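Local coordinates for hypothetical protein (Giardia lamblia, PDB 3I3F) that is of unknown function but belongs to the endoribonuclease L-PSP (YjgF-like) family, whose members are typically small trimeric proteins, at residues Met12-Cys20 with Gly30-Met38. Numbering follows the deposited sequence.
Sequences MPTPTFLVC and GQIAVVNGM
Leu18 lies against Ile32 flank to flank, CB to CB at 3.9 Å, while its CD1 reaches along the same face of the sheet to Val34 CG2. Ile32 also packs on Cys71 and Tyr74 of helix 56-74. On the other face Phe17, its CG beside the backbone N (chi1 -56°), sets the CD1-CE1 side of its ring obliquely against Ala33 CB, 3.9 Å from CD1; Ile82 and Val83 of the second subunit pack on this pair. Between the faces, Thr16 and Val34 exchange two nearly straight backbone bonds, and Leu18 N donates to Ile32 O at 2.9 Å. The return bond, Ile32 N to Leu18 O, is weak at 3.4 Å, and a water joins Leu18 O to Gln31 N. Here the extended Gln31 side chain takes over: OE1 accepts the N-H of Cys20 on a lone pair, with N 2.7 Å from OE1, and NE2 donates to Val24 O, so both ends of the amide are held. At the opposite end a water links Thr14 O, Thr16 OG1 and Val34 O. The pairing is antiparallel, adding 16-18 as an edge strand of the chain's sheet beside 32-35, which forms a tight hairpin with 38-41 through a type I' turn, in a YjgF-like subunit.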
ATOM      1  N   MET A  12     -12.072  21.745   8.881  1.00 21.39           N
ATOM      2  CA  MET A  12     -11.751  20.319   8.953  1.00 20.97           C
ATOM      3  C   MET A  12     -10.531  20.088   9.842  1.00 20.41           C
ATOM      4  O   MET A  12      -9.679  20.969   9.970  1.00 20.53           O
ATOM      5  CB  MET A  12     -11.480  19.766   7.553  1.00 21.06           C
ATOM      6  CG  MET A  12     -12.669  19.850   6.606  1.00 21.42           C
ATOM      7  SD  MET A  12     -14.016  18.743   7.065  0.50 21.42           S
ATOM      8  CE  MET A  12     -13.296  17.149   6.678  1.00 22.42           C
ATOM      9  N   PRO A  13     -10.440  18.894  10.457  1.00 19.73           N
ATOM     10  CA  PRO A  13      -9.321  18.608  11.348  1.00 19.15           C
ATOM     11  C   PRO A  13      -8.022  18.361  10.591  1.00 18.50           C
ATOM     12  O   PRO A  13      -8.038  17.786   9.502  1.00 18.47           O
ATOM     13  CB  PRO A  13      -9.766  17.333  12.066  1.00 19.21           C
ATOM     14  CG  PRO A  13     -10.655  16.655  11.095  1.00 19.46           C
ATOM     15  CD  PRO A  13     -11.364  17.749  10.353  1.00 19.78           C
ATOM     16  N   THR A  14      -6.909  18.798  11.171  1.00 17.69           N
ATOM     17  CA  THR A  14      -5.599  18.548  10.582  1.00 17.12           C
ATOM     18  C   THR A  14      -5.103  17.155  10.955  1.00 16.59           C
ATOM     19  O   THR A  14      -5.419  16.650  12.033  1.00 16.30           O
ATOM     20  CB  THR A  14      -4.550  19.581  11.051  1.00 17.07           C
ATOM     21  OG1 THR A  14      -3.309  19.355  10.368  1.00 17.31           O
ATOM     22  CG2 THR A  14      -4.320  19.492  12.560  1.00 17.28           C
ATOM     23  N   PRO A  15      -4.332  16.523  10.055  1.00 16.13           N
ATOM     24  CA  PRO A  15      -3.556  15.370  10.496  1.00 15.89           C
ATOM     25  C   PRO A  15      -2.418  15.832  11.402  1.00 15.56           C
ATOM     26  O   PRO A  15      -1.944  16.962  11.266  1.00 15.65           O
ATOM     27  CB  PRO A  15      -3.010  14.784   9.191  1.00 15.90           C
ATOM     28  CG  PRO A  15      -3.034  15.905   8.220  1.00 16.25           C
ATOM     29  CD  PRO A  15      -4.190  16.769   8.608  1.00 16.18           C
ATOM     30  N   THR A  16      -2.009  14.974  12.329  1.00 15.09           N
ATOM     31  CA  THR A  16      -0.915  15.285  13.238  1.00 15.04           C
ATOM     32  C   THR A  16       0.205  14.279  13.030  1.00 14.59           C
ATOM     33  O   THR A  16      -0.051  13.096  12.809  1.00 14.88           O
ATOM     34  CB  THR A  16      -1.375  15.259  14.705  1.00 15.12           C
ATOM     35  OG1 THR A  16      -1.954  13.987  15.007  1.00 16.40           O
ATOM     36  CG2 THR A  16      -2.402  16.344  14.955  1.00 15.58           C
ATOM     37  N   PHE A  17       1.441  14.760  13.089  1.00 14.11           N
ATOM     38  CA  PHE A  17       2.614  13.923  12.868  1.00 13.95           C
ATOM     39  C   PHE A  17       3.405  13.819  14.163  1.00 13.55           C
ATOM     40  O   PHE A  17       3.686  14.828  14.813  1.00 13.52           O
ATOM     41  CB  PHE A  17       3.455  14.495  11.728  1.00 14.01           C
ATOM     42  CG  PHE A  17       2.680  14.661  10.453  1.00 14.64           C
ATOM     43  CD1 PHE A  17       2.593  13.618   9.539  1.00 15.41           C
ATOM     44  CD2 PHE A  17       1.999  15.841  10.188  1.00 15.53           C
ATOM     45  CE1 PHE A  17       1.856  13.762   8.371  1.00 15.40           C
ATOM     46  CE2 PHE A  17       1.262  15.993   9.023  1.00 15.92           C
ATOM     47  CZ  PHE A  17       1.191  14.952   8.114  1.00 15.90           C
ATOM     48  N   LEU A  18       3.729  12.587  14.545  1.00 13.15           N
ATOM     49  CA  LEU A  18       4.355  12.298  15.830  1.00 13.05           C
ATOM     50  C   LEU A  18       5.679  11.579  15.624  1.00 12.49           C
ATOM     51  O   LEU A  18       5.884  10.909  14.608  1.00 12.12           O
ATOM     52  CB  LEU A  18       3.437  11.410  16.679  1.00 13.27           C
ATOM     53  CG  LEU A  18       2.200  12.024  17.343  1.00 14.26           C
ATOM     54  CD1 LEU A  18       1.271  12.676  16.338  1.00 16.08           C
ATOM     55  CD2 LEU A  18       1.454  10.957  18.131  1.00 14.82           C
ATOM     56  N   VAL A  19       6.573  11.724  16.598  1.00 12.16           N
ATOM     57  CA  VAL A  19       7.810  10.956  16.643  1.00 12.08           C
ATOM     58  C   VAL A  19       7.970  10.366  18.038  1.00 12.00           C
ATOM     59  O   VAL A  19       8.112  11.100  19.018  1.00 11.97           O
ATOM     60  CB  VAL A  19       9.045  11.818  16.309  1.00 12.00           C
ATOM     61  CG1 VAL A  19      10.315  10.969  16.348  1.00 12.23           C
ATOM     62  CG2 VAL A  19       8.885  12.472  14.946  1.00 12.43           C
ATOM     63  N   CYS A  20       7.918   9.041  18.125  1.00 11.94           N
ATOM     64  CA  CYS A  20       8.203   8.347  19.369  1.00 12.00           C
ATOM     65  C   CYS A  20       9.706   8.425  19.623  1.00 12.11           C
ATOM     66  O   CYS A  20      10.495   7.949  18.803  1.00 12.07           O
ATOM     67  CB  CYS A  20       7.764   6.888  19.278  1.00 11.94           C
ATOM     68  SG  CYS A  20       8.164   5.919  20.738  1.00 12.57           S
ATOM     69  N   GLY A  30       7.966  10.303   7.582  1.00  9.25           N
ATOM     70  CA  GLY A  30       7.060  10.501   8.705  1.00  9.11           C
ATOM     71  C   GLY A  30       6.933   9.184   9.442  1.00  9.05           C
ATOM     72  O   GLY A  30       6.648   8.152   8.836  1.00  9.19           O
ATOM     73  N   GLN A  31       7.177   9.210  10.746  1.00  9.02           N
ATOM     74  CA  GLN A  31       7.170   7.991  11.544  1.00  9.02           C
ATOM     75  C   GLN A  31       5.739   7.570  11.883  1.00  9.27           C
ATOM     76  O   GLN A  31       5.376   6.399  11.757  1.00  8.98           O
ATOM     77  CB  GLN A  31       7.972   8.214  12.826  1.00  9.09           C
ATOM     78  CG  GLN A  31       8.378   6.946  13.550  1.00  9.24           C
ATOM     79  CD  GLN A  31       8.827   7.232  14.962  1.00  9.33           C
ATOM     80  OE1 GLN A  31       8.025   7.647  15.795  1.00  9.90           O
ATOM     81  NE2 GLN A  31      10.115   7.030  15.238  1.00  9.90           N
ATOM     82  N   ILE A  32       4.942   8.546  12.314  1.00  9.52           N
ATOM     83  CA  ILE A  32       3.581   8.324  12.785  1.00  9.95           C
ATOM     84  C   ILE A  32       2.710   9.483  12.314  1.00 10.23           C
ATOM     85  O   ILE A  32       3.107  10.640  12.444  1.00 10.26           O
ATOM     86  CB  ILE A  32       3.511   8.299  14.332  1.00 10.04           C
ATOM     87  CG1 ILE A  32       4.531   7.324  14.926  1.00 10.00           C
ATOM     88  CG2 ILE A  32       2.101   7.949  14.802  1.00 10.69           C
ATOM     89  CD1 ILE A  32       4.598   7.371  16.435  1.00 10.40           C
ATOM     90  N   ALA A  33       1.536   9.178  11.770  1.00 10.60           N
ATOM     91  CA  ALA A  33       0.536  10.198  11.464  1.00 11.10           C
ATOM     92  C   ALA A  33      -0.802   9.783  12.063  1.00 11.68           C
ATOM     93  O   ALA A  33      -1.179   8.614  11.990  1.00 11.77           O
ATOM     94  CB  ALA A  33       0.411  10.396   9.970  1.00 11.16           C
ATOM     95  N   VAL A  34      -1.508  10.738  12.666  1.00 12.32           N
ATOM     96  CA  VAL A  34      -2.833  10.491  13.226  1.00 12.83           C
ATOM     97  C   VAL A  34      -3.851  11.402  12.548  1.00 13.28           C
ATOM     98  O   VAL A  34      -3.627  12.606  12.423  1.00 13.06           O
ATOM     99  CB  VAL A  34      -2.866  10.735  14.749  1.00 12.85           C
ATOM    100  CG1 VAL A  34      -4.263  10.477  15.305  1.00 13.53           C
ATOM    101  CG2 VAL A  34      -1.834   9.864  15.454  1.00 13.19           C
ATOM    102  N   VAL A  35      -4.961  10.817  12.106  1.00 13.82           N
ATOM    103  CA  VAL A  35      -6.033  11.564  11.450  1.00 14.50           C
ATOM    104  C   VAL A  35      -7.379  10.894  11.729  1.00 14.49           C
ATOM    105  O   VAL A  35      -7.557   9.710  11.446  1.00 14.66           O
ATOM    106  CB  VAL A  35      -5.800  11.670   9.918  1.00 14.78           C
ATOM    107  CG1 VAL A  35      -5.584  10.293   9.300  1.00 15.30           C
ATOM    108  CG2 VAL A  35      -6.958  12.393   9.241  1.00 15.80           C
ATOM    109  N   ASN A  36      -8.310  11.655  12.303  1.00 14.56           N
ATOM    110  CA  ASN A  36      -9.679  11.184  12.545  1.00 14.47           C
ATOM    111  C   ASN A  36      -9.751   9.835  13.271  1.00 14.23           C
ATOM    112  O   ASN A  36     -10.501   8.946  12.871  1.00 14.51           O
ATOM    113  CB  ASN A  36     -10.451  11.103  11.219  0.50 14.46           C
ATOM    114  CG  ASN A  36     -10.398  12.397  10.426  0.50 14.74           C
ATOM    115  OD1 ASN A  36     -10.329  13.487  10.995  0.50 15.15           O
ATOM    116  ND2 ASN A  36     -10.431  12.281   9.104  0.50 14.88           N
ATOM    117  N   GLY A  37      -8.961   9.687  14.330  1.00 13.98           N
ATOM    118  CA  GLY A  37      -8.968   8.460  15.127  1.00 13.70           C
ATOM    119  C   GLY A  37      -8.270   7.264  14.494  1.00 13.43           C
ATOM    120  O   GLY A  37      -8.416   6.140  14.974  1.00 13.63           O
ATOM    121  N   MET A  38      -7.512   7.501  13.424  1.00 13.09           N
ATOM    122  CA  MET A  38      -6.744   6.452  12.759  1.00 12.95           C
ATOM    123  C   MET A  38      -5.261   6.800  12.789  1.00 12.51           C
ATOM    124  O   MET A  38      -4.888   7.969  12.661  1.00 12.65           O
ATOM    125  CB  MET A  38      -7.203   6.281  11.311  1.00 13.23           C
ATOM    126  CG  MET A  38      -8.659   5.852  11.156  1.00 13.90           C
ATOM    127  SD  MET A  38      -9.021   4.225  11.851  1.00 15.89           S
ATOM    128  CE  MET A  38      -8.049   3.167  10.786  1.00 16.20           C
TER
HETATM  129  O   HOH W   1      -4.813  14.480  14.162  1.00 28.09           O
HETATM  130  O   HOH W   2      -7.456  14.296  13.252  1.00 38.11           O
HETATM  131  O   HOH W   3       6.952  11.699  12.113  1.00 11.64           O